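Local coordinates for protein hexokinase (Schistosoma mansoni, PDB 1BDG) that phosphorylates glucose and other hexoses at the 6-hydroxyl with ATP, the opening step of glycolysis, within the cleft of a two-lobed hexokinase fold, at residues 31-36 and 382-387; 257-262 and 280-285; 268-273 and 291-296. All coordinates share one frame; numbering follows the deposited sequence.

Contact 1. Residues 31-36 and 382-387; sequences DRMGES and IACILR. Unlike the reference sequence in segment 31-36: M33 (reference Thr).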
loop_
_atom_site.group_PDB
_atom_site.type_symbol
_atom_site.label_atom_id
_atom_site.label_comp_id
_atom_site.label_asym_id
_atom_site.label_seq_id
_atom_site.Cartn_x
_atom_site.Cartn_y
_atom_site.Cartn_z
ATOM N N ASP A 31 6.318 -19.198 -0.071
ATOM C CA ASP A 31 6.678 -20.206 0.929
ATOM C C ASP A 31 7.405 -19.608 2.118
ATOM O O ASP A 31 7.101 -19.933 3.258
ATOM C CB ASP A 31 7.574 -21.259 0.299
ATOM C CG ASP A 31 7.177 -22.648 0.675
ATOM O OD1 ASP A 31 6.004 -22.994 0.424
ATOM O OD2 ASP A 31 8.029 -23.392 1.206
ATOM N N ARG A 32 8.408 -18.780 1.837
ATOM C CA ARG A 32 9.186 -18.085 2.864
ATOM C C ARG A 32 8.277 -17.084 3.596
ATOM O O ARG A 32 8.313 -16.976 4.821
ATOM C CB ARG A 32 10.373 -17.335 2.216
ATOM C CG ARG A 32 11.567 -18.208 1.891
ATOM C CD ARG A 32 12.545 -17.541 0.947
ATOM N NE ARG A 32 13.656 -18.433 0.620
ATOM C CZ ARG A 32 14.884 -18.344 1.142
ATOM N NH1 ARG A 32 15.184 -17.380 2.011
ATOM N NH2 ARG A 32 15.797 -19.283 0.871
ATOM N N MET A 33 7.445 -16.375 2.835
ATOM C CA MET A 33 6.527 -15.398 3.399
ATOM C C MET A 33 5.647 -16.079 4.452
ATOM O O MET A 33 5.652 -15.677 5.618
ATOM C CB MET A 33 5.677 -14.769 2.292
ATOM C CG MET A 33 4.695 -13.710 2.779
ATOM S SD MET A 33 3.764 -12.895 1.435
ATOM C CE MET A 33 5.076 -11.856 0.783
ATOM N N GLY A 34 4.928 -17.124 4.046
ATOM C CA GLY A 34 4.081 -17.854 4.970
ATOM C C GLY A 34 4.871 -18.294 6.180
ATOM O O GLY A 34 4.375 -18.252 7.299
ATOM N N GLU A 35 6.117 -18.695 5.971
ATOM C CA GLU A 35 6.966 -19.110 7.081
ATOM C C GLU A 35 7.093 -17.944 8.083
ATOM O O GLU A 35 7.038 -18.172 9.295
ATOM C CB GLU A 35 8.357 -19.571 6.573
ATOM C CG GLU A 35 8.373 -20.877 5.728
ATOM C CD GLU A 35 9.644 -21.050 4.839
ATOM O OE1 GLU A 35 10.769 -20.687 5.265
ATOM O OE2 GLU A 35 9.523 -21.546 3.693
ATOM N N SER A 36 7.217 -16.704 7.587
ATOM C CA SER A 36 7.358 -15.511 8.455
ATOM C C SER A 36 6.107 -15.099 9.194
ATOM O O SER A 36 6.185 -14.706 10.351
ATOM C CB SER A 36 7.855 -14.303 7.675
ATOM O OG SER A 36 9.045 -14.608 6.981
ATOM N N ILE A 382 -1.033 -12.891 -2.100
ATOM C CA ILE A 382 -2.416 -13.278 -1.860
ATOM C C ILE A 382 -2.488 -14.790 -1.806
ATOM O O ILE A 382 -3.219 -15.335 -0.991
ATOM C CB ILE A 382 -3.409 -12.793 -2.933
ATOM C CG1 ILE A 382 -3.368 -11.282 -3.076
ATOM C CG2 ILE A 382 -4.847 -13.201 -2.538
ATOM C CD1 ILE A 382 -4.280 -10.810 -4.156
ATOM N N ALA A 383 -1.727 -15.475 -2.653
ATOM C CA ALA A 383 -1.739 -16.930 -2.643
ATOM C C ALA A 383 -1.267 -17.423 -1.298
ATOM O O ALA A 383 -1.605 -18.512 -0.880
ATOM C CB ALA A 383 -0.861 -17.465 -3.710
ATOM N N CYS A 384 -0.456 -16.624 -0.626
ATOM C CA CYS A 384 0.035 -16.989 0.688
ATOM C C CYS A 384 -1.041 -16.783 1.740
ATOM O O CYS A 384 -1.135 -17.554 2.695
ATOM C CB CYS A 384 1.246 -16.162 1.069
ATOM S SG CYS A 384 1.490 -16.209 2.842
ATOM N N ILE A 385 -1.821 -15.716 1.582
ATOM C CA ILE A 385 -2.910 -15.393 2.503
ATOM C C ILE A 385 -3.975 -16.475 2.390
ATOM O O ILE A 385 -4.437 -17.020 3.389
ATOM C CB ILE A 385 -3.514 -14.010 2.175
ATOM C CG1 ILE A 385 -2.578 -12.895 2.648
ATOM C CG2 ILE A 385 -4.870 -13.861 2.789
ATOM C CD1 ILE A 385 -2.266 -12.935 4.124
ATOM N N LEU A 386 -4.336 -16.806 1.159
ATOM C CA LEU A 386 -5.329 -17.842 0.886
ATOM C C LEU A 386 -4.884 -19.183 1.476
ATOM O O LEU A 386 -5.716 -20.028 1.808
ATOM C CB LEU A 386 -5.550 -17.991 -0.628
ATOM C CG LEU A 386 -6.080 -16.770 -1.367
ATOM C CD1 LEU A 386 -6.502 -17.189 -2.747
ATOM C CD2 LEU A 386 -7.248 -16.172 -0.631
ATOM N N ARG A 387 -3.573 -19.386 1.556
ATOM C CA ARG A 387 -3.025 -20.612 2.119
ATOM C C ARG A 387 -3.084 -20.598 3.640
ATOM O O ARG A 387 -2.960 -21.631 4.280
ATOM C CB ARG A 387 -1.586 -20.820 1.664
ATOM C CG ARG A 387 -1.479 -21.190 0.212
ATOM C CD ARG A 387 -0.226 -21.986 -0.075
ATOM N NE ARG A 387 0.069 -21.996 -1.506
ATOM C CZ ARG A 387 1.270 -21.751 -2.025
ATOM N NH1 ARG A 387 2.311 -21.481 -1.239
ATOM N NH2 ARG A 387 1.431 -21.790 -3.339
#
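C384 points its thiol at G34; these two residues have the nearest CA atoms of the two segments, 6.0 Å apart. SG lies 3.7 Å from G34 CA, over the backbone of helix 23-41. The thiol gets there with SG turned anti to the backbone N (chi1 161°), on the side of its own carbonyl carbon. M33, which differs from the reference threonine, flanks the same sulfur: its CG is 4.1 Å from C384 SG, and its own SD passes C384 CB at 4.1 Å. Its chain runs extended through chi2 and then bends at chi3 (-74°), which carries the methyl toward Y282. At the exposed margin the D31 carboxylate and R387 guanidinium are opposite charges near each other, beyond salt-bridge range, the position of NH1 being doubtful. No hydrogen bond joins the segments, so the contact rests on sulfur and methylene packing. The short helix segments cross at -49° with their axes 9.3 Å apart. This helix-helix packing joins helix 23-41, near the N-terminus, to the long helix 357-389 of the large subdomain. C384 also touches C30 and M37; I382 and L386 pack on helix 409-420, and I382 and I385 reach strand 212-218 of the six-stranded sheet.

Contact 2. Residues 257-262 and 280-285; sequences GELDCW and QLYEKM. With GLC (alpha-D-glucopyranose), chain B.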
loop_
_atom_site.group_PDB
_atom_site.type_symbol
_atom_site.label_atom_id
_atom_site.label_comp_id
_atom_site.label_asym_id
_atom_site.label_seq_id
_atom_site.Cartn_x
_atom_site.Cartn_y
_atom_site.Cartn_z
ATOM N N GLY A 257 16.598 -10.682 5.355
ATOM C CA GLY A 257 17.314 -11.383 4.303
ATOM C C GLY A 257 16.562 -12.439 3.536
ATOM O O GLY A 257 17.176 -13.186 2.765
ATOM N N GLU A 258 15.235 -12.452 3.669
ATOM C CA GLU A 258 14.384 -13.443 2.992
ATOM C C GLU A 258 14.258 -13.296 1.471
ATOM O O GLU A 258 14.017 -14.270 0.764
ATOM C CB GLU A 258 12.981 -13.494 3.617
ATOM C CG GLU A 258 12.920 -13.720 5.123
ATOM C CD GLU A 258 12.790 -12.431 5.900
ATOM O OE1 GLU A 258 13.373 -11.429 5.474
ATOM O OE2 GLU A 258 12.108 -12.395 6.939
ATOM N N LEU A 259 14.423 -12.094 0.949
ATOM C CA LEU A 259 14.311 -11.911 -0.494
ATOM C C LEU A 259 15.665 -11.614 -1.139
ATOM O O LEU A 259 15.726 -11.143 -2.285
ATOM C CB LEU A 259 13.322 -10.792 -0.811
ATOM C CG LEU A 259 11.895 -11.022 -0.331
ATOM C CD1 LEU A 259 11.066 -9.765 -0.536
ATOM C CD2 LEU A 259 11.297 -12.217 -1.058
ATOM N N ASP A 260 16.737 -11.977 -0.436
ATOM C CA ASP A 260 18.111 -11.730 -0.884
ATOM C C ASP A 260 18.575 -12.377 -2.171
ATOM O O ASP A 260 19.619 -12.013 -2.692
ATOM C CB ASP A 260 19.109 -12.061 0.228
ATOM C CG ASP A 260 19.328 -10.898 1.177
ATOM O OD1 ASP A 260 18.887 -9.762 0.853
ATOM O OD2 ASP A 260 19.953 -11.122 2.238
ATOM N N CYS A 261 17.839 -13.356 -2.667
ATOM C CA CYS A 261 18.235 -14.010 -3.901
ATOM C C CYS A 261 17.541 -13.372 -5.091
ATOM O O CYS A 261 18.021 -13.442 -6.225
ATOM C CB CYS A 261 17.842 -15.474 -3.846
ATOM S SG CYS A 261 18.669 -16.345 -2.570
ATOM N N TRP A 262 16.412 -12.741 -4.808
ATOM C CA TRP A 262 15.586 -12.134 -5.825
ATOM C C TRP A 262 15.734 -10.625 -5.969
ATOM O O TRP A 262 15.249 -10.041 -6.932
ATOM C CB TRP A 262 14.146 -12.549 -5.564
ATOM C CG TRP A 262 14.031 -14.056 -5.492
ATOM C CD1 TRP A 262 14.041 -14.916 -6.534
ATOM C CD2 TRP A 262 13.907 -14.858 -4.312
ATOM N NE1 TRP A 262 13.924 -16.202 -6.094
ATOM C CE2 TRP A 262 13.843 -16.200 -4.731
ATOM C CE3 TRP A 262 13.849 -14.579 -2.941
ATOM C CZ2 TRP A 262 13.729 -17.257 -3.835
ATOM C CZ3 TRP A 262 13.737 -15.633 -2.048
ATOM C CH2 TRP A 262 13.679 -16.957 -2.506
ATOM N N GLN A 280 11.186 -1.957 4.609
ATOM C CA GLN A 280 10.096 -2.238 3.667
ATOM C C GLN A 280 10.611 -2.781 2.351
ATOM O O GLN A 280 10.116 -2.420 1.286
ATOM C CB GLN A 280 9.235 -0.996 3.418
ATOM C CG GLN A 280 8.740 -0.285 4.679
ATOM C CD GLN A 280 7.607 -0.992 5.398
ATOM O OE1 GLN A 280 7.710 -1.300 6.577
ATOM N NE2 GLN A 280 6.501 -1.197 4.707
ATOM N N LEU A 281 11.545 -3.722 2.440
ATOM C CA LEU A 281 12.163 -4.329 1.262
ATOM C C LEU A 281 11.216 -5.001 0.254
ATOM O O LEU A 281 11.422 -4.931 -0.957
ATOM C CB LEU A 281 13.292 -5.273 1.694
ATOM C CG LEU A 281 14.327 -4.524 2.543
ATOM C CD1 LEU A 281 15.590 -5.332 2.699
ATOM C CD2 LEU A 281 14.652 -3.181 1.907
ATOM N N TYR A 282 10.175 -5.648 0.736
ATOM C CA TYR A 282 9.239 -6.283 -0.170
ATOM C C TYR A 282 8.380 -5.208 -0.827
ATOM O O TYR A 282 8.129 -5.267 -2.038
ATOM C CB TYR A 282 8.371 -7.302 0.573
ATOM C CG TYR A 282 7.229 -7.866 -0.239
ATOM C CD1 TYR A 282 7.454 -8.779 -1.262
ATOM C CD2 TYR A 282 5.921 -7.507 0.036
ATOM C CE1 TYR A 282 6.400 -9.322 -1.990
ATOM C CE2 TYR A 282 4.860 -8.049 -0.683
ATOM C CZ TYR A 282 5.110 -8.955 -1.692
ATOM O OH TYR A 282 4.059 -9.493 -2.382
ATOM N N GLU A 283 7.987 -4.194 -0.055
ATOM C CA GLU A 283 7.151 -3.127 -0.589
ATOM C C GLU A 283 7.805 -2.379 -1.735
ATOM O O GLU A 283 7.151 -2.004 -2.700
ATOM C CB GLU A 283 6.776 -2.133 0.501
ATOM C CG GLU A 283 6.151 -0.862 -0.041
ATOM C CD GLU A 283 5.640 0.029 1.033
ATOM O OE1 GLU A 283 6.447 0.769 1.619
ATOM O OE2 GLU A 283 4.427 -0.018 1.298
ATOM N N LYS A 284 9.099 -2.144 -1.608
ATOM C CA LYS A 284 9.857 -1.431 -2.616
ATOM C C LYS A 284 9.937 -2.167 -3.952
ATOM O O LYS A 284 10.336 -1.578 -4.967
ATOM C CB LYS A 284 11.242 -1.113 -2.061
ATOM C CG LYS A 284 11.193 -0.065 -0.979
ATOM C CD LYS A 284 12.440 -0.025 -0.148
ATOM C CE LYS A 284 12.729 1.386 0.328
ATOM N NZ LYS A 284 12.687 1.555 1.789
ATOM N N MET A 285 9.575 -3.453 -3.950
ATOM C CA MET A 285 9.588 -4.267 -5.165
ATOM C C MET A 285 8.208 -4.262 -5.796
ATOM O O MET A 285 8.080 -4.501 -6.985
ATOM C CB MET A 285 9.959 -5.727 -4.860
ATOM C CG MET A 285 11.373 -5.986 -4.309
ATOM S SD MET A 285 11.602 -7.662 -3.641
ATOM C CE MET A 285 12.232 -8.549 -5.015
HETATM C C1 GLC B . 2.682 1.052 3.891
HETATM C C2 GLC B . 2.296 1.141 5.368
HETATM C C3 GLC B . 1.163 0.184 5.658
HETATM C C4 GLC B . -0.001 0.472 4.727
HETATM C C5 GLC B . 0.468 0.370 3.292
HETATM C C6 GLC B . -0.630 0.710 2.303
HETATM O O1 GLC B . 3.048 -0.259 3.620
HETATM O O2 GLC B . 3.407 0.808 6.197
HETATM O O3 GLC B . 0.736 0.321 7.005
HETATM O O4 GLC B . -1.045 -0.442 4.966
HETATM O O5 GLC B . 1.529 1.302 3.077
HETATM O O6 GLC B . -0.712 2.102 2.081
#
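L259 touches both Y282 and M285 with one methyl, CD1. CD1 lies 3.8 Å from Y282 CD1, meeting the ring at its edge and near its plane, and is equally close, 3.8 Å, to M285 SD. With CG anti to its carbonyl carbon (chi1 -61°), L259 reaches across to both partners at a slant. Farther along, M285 bends at chi3 and brings its CE to 3.9 Å from W262 O, so M285 touches both L259, with SD, and W262, with CE. The W262 indole has C261 CB over one face. A type I beta turn from G257 to D260 presents L259, and W262 N closes back on L259 O. This loop precedes helix 265-272 in the large subdomain of the hexokinase fold, and 280-285 returns from that helix to the sugar cleft, where Q280 and E283 belong to the glucose pocket. E283 is extended beyond CG and accepts a hydrogen bond from glucose O1 at its OE2, 2.7 Å away; T222 N donates to the same oxygen. The neighbouring Y282 side chain leaves at about a right angle to that of E283, its OH bonded to L377 O of helix 357-389 and its ring edge-to-face with W250. The E283 backbone is bonded to G251, and Q280 OE1 to R159.

Contact 3. Residues 268-273 and 291-296; sequences KSMDID and LGELVR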
loop_
_atom_site.group_PDB
_atom_site.type_symbol
_atom_site.label_atom_id
_atom_site.label_comp_id
_atom_site.label_asym_id
_atom_site.label_seq_id
_atom_site.Cartn_x
_atom_site.Cartn_y
_atom_site.Cartn_z
ATOM N N LYS A 268 18.628 -2.454 -4.798
ATOM C CA LYS A 268 19.555 -2.043 -3.750
ATOM C C LYS A 268 19.936 -0.580 -3.820
ATOM O O LYS A 268 19.967 0.082 -2.789
ATOM C CB LYS A 268 20.812 -2.918 -3.758
ATOM C CG LYS A 268 20.518 -4.360 -3.485
ATOM C CD LYS A 268 21.743 -5.233 -3.506
ATOM C CE LYS A 268 21.275 -6.675 -3.422
ATOM N NZ LYS A 268 22.291 -7.665 -3.026
ATOM N N SER A 269 20.217 -0.054 -5.009
ATOM C CA SER A 269 20.580 1.353 -5.113
ATOM C C SER A 269 19.359 2.260 -5.024
ATOM O O SER A 269 19.497 3.468 -4.806
ATOM C CB SER A 269 21.370 1.629 -6.382
ATOM O OG SER A 269 20.599 1.342 -7.528
ATOM N N MET A 270 18.174 1.688 -5.239
ATOM C CA MET A 270 16.904 2.412 -5.131
ATOM C C MET A 270 16.652 2.495 -3.624
ATOM O O MET A 270 16.386 3.557 -3.074
ATOM C CB MET A 270 15.790 1.598 -5.813
ATOM C CG MET A 270 14.428 2.269 -6.020
ATOM S SD MET A 270 13.334 2.300 -4.596
ATOM C CE MET A 270 13.093 0.646 -4.350
ATOM N N ASP A 271 16.804 1.357 -2.960
ATOM C CA ASP A 271 16.632 1.254 -1.514
ATOM C C ASP A 271 17.656 2.140 -0.755
ATOM O O ASP A 271 17.282 2.990 0.056
ATOM C CB ASP A 271 16.758 -0.222 -1.108
ATOM C CG ASP A 271 16.648 -0.427 0.372
ATOM O OD1 ASP A 271 15.714 0.134 0.971
ATOM O OD2 ASP A 271 17.509 -1.136 0.937
ATOM N N ILE A 272 18.939 1.957 -1.043
ATOM C CA ILE A 272 19.996 2.744 -0.413
ATOM C C ILE A 272 19.671 4.259 -0.392
ATOM O O ILE A 272 19.860 4.932 0.623
ATOM C CB ILE A 272 21.362 2.525 -1.179
ATOM C CG1 ILE A 272 21.991 1.179 -0.831
ATOM C CG2 ILE A 272 22.355 3.624 -0.880
ATOM C CD1 ILE A 272 23.168 0.822 -1.742
ATOM N N ASP A 273 19.140 4.760 -1.504
ATOM C CA ASP A 273 18.841 6.179 -1.707
ATOM C C ASP A 273 17.437 6.610 -1.275
ATOM O O ASP A 273 17.062 7.786 -1.434
ATOM C CB ASP A 273 19.124 6.511 -3.191
ATOM C CG ASP A 273 18.956 7.996 -3.544
ATOM O OD1 ASP A 273 19.465 8.898 -2.823
ATOM O OD2 ASP A 273 18.332 8.258 -4.601
ATOM N N LEU A 291 7.986 1.785 -7.809
ATOM C CA LEU A 291 8.150 1.178 -9.129
ATOM C C LEU A 291 8.693 2.103 -10.200
ATOM O O LEU A 291 9.440 1.665 -11.060
ATOM C CB LEU A 291 6.871 0.505 -9.610
ATOM C CG LEU A 291 6.430 -0.745 -8.853
ATOM C CD1 LEU A 291 5.313 -1.421 -9.575
ATOM C CD2 LEU A 291 7.587 -1.682 -8.703
ATOM N N GLY A 292 8.327 3.378 -10.163
ATOM C CA GLY A 292 8.841 4.307 -11.154
ATOM C C GLY A 292 10.323 4.549 -10.919
ATOM O O GLY A 292 11.123 4.647 -11.850
ATOM N N GLU A 293 10.709 4.569 -9.655
ATOM C CA GLU A 293 12.088 4.812 -9.296
ATOM C C GLU A 293 12.946 3.656 -9.794
ATOM O O GLU A 293 14.117 3.853 -10.140
ATOM C CB GLU A 293 12.192 5.009 -7.779
ATOM C CG GLU A 293 13.472 5.694 -7.262
ATOM C CD GLU A 293 13.780 7.088 -7.862
ATOM O OE1 GLU A 293 13.039 7.584 -8.747
ATOM O OE2 GLU A 293 14.809 7.676 -7.456
ATOM N N LEU A 294 12.365 2.467 -9.907
ATOM C CA LEU A 294 13.134 1.319 -10.376
ATOM C C LEU A 294 13.569 1.493 -11.823
ATOM O O LEU A 294 14.721 1.210 -12.160
ATOM C CB LEU A 294 12.361 -0.001 -10.199
ATOM C CG LEU A 294 12.683 -0.801 -8.930
ATOM C CD1 LEU A 294 11.787 -2.002 -8.801
ATOM C CD2 LEU A 294 14.135 -1.218 -8.945
ATOM N N VAL A 295 12.649 1.948 -12.676
ATOM C CA VAL A 295 12.948 2.168 -14.093
ATOM C C VAL A 295 13.921 3.321 -14.250
ATOM O O VAL A 295 14.716 3.325 -15.171
ATOM C CB VAL A 295 11.706 2.481 -14.914
ATOM C CG1 VAL A 295 12.074 2.550 -16.380
ATOM C CG2 VAL A 295 10.637 1.427 -14.676
ATOM N N ARG A 296 13.858 4.301 -13.358
ATOM C CA ARG A 296 14.793 5.415 -13.422
ATOM C C ARG A 296 16.185 4.892 -13.115
ATOM O O ARG A 296 17.144 5.251 -13.796
ATOM C CB ARG A 296 14.458 6.523 -12.418
ATOM C CG ARG A 296 15.129 7.848 -12.789
ATOM C CD ARG A 296 14.882 8.937 -11.796
ATOM N NE ARG A 296 15.434 8.575 -10.500
ATOM C CZ ARG A 296 16.685 8.805 -10.131
ATOM N NH1 ARG A 296 17.521 9.417 -10.965
ATOM N NH2 ARG A 296 17.115 8.372 -8.946
#
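E293 OE2 is gripped by R296 NH2 at 2.8 Å, while OE1 takes R296 NE at 3.1 Å: a side-on, two-nitrogen salt bridge between residues three apart, about one turn, in helix 288-304. Both oxygens lie close to the guanidinium plane, yet the nitrogens reach them from above the carboxylate plane, so the two flat groups are tilted against each other. N321 N adds a weak hydrogen bond to OE1. A bend at chi2 (56°) folds the E293 carboxylate toward R296 and leaves its methylenes against M270 of helix 265-272. There M270 CG sits 3.8 Å from E293 CG and 3.9 Å from E293 CB, the two chains meeting at a slant. M270 itself bends at chi2 and chi3. The CA atoms of M270 and L294 are 6.6 Å apart, and L294 also reaches F266 and D267 of helix 265-272. The contact thus packs helix 265-272 on helix 288-304 within the large subdomain, close to M289 and L328, which bind ATP by similarity. D273 OD2 stands 4.5 Å from R296 NH2, beyond a salt bridge, and 4.6 Å from E293 OE2. Contact across the helices is therefore mainly aliphatic; R296 probably offsets the buried E293 charge and favours the ionised form, with the nearby D273 working somewhat against it.

Contacts 2 and 3 are buried, whereas contact 1 is only partly so, with its D31 and R387 margin exposed. Contact 2 touches both others, through R32 on W262 and the weak K284-D271 pair; contacts 1 and 3 do not meet, their nearest atoms about 13 Å apart. Helix 357-389 supplies one side of contact 1 and also backs M285 and L294. Contacts 1 and 3 each join two helices, while contact 2 sets a loop against a turn and the start of a short helix. All three cross-segment interfaces lack hydrogen bonds; sulfur on glycine, a leucine methyl on tyrosine and methionine, and methylenes on methylenes distinguish them. Contact 2 alone includes residues of the glucose pocket.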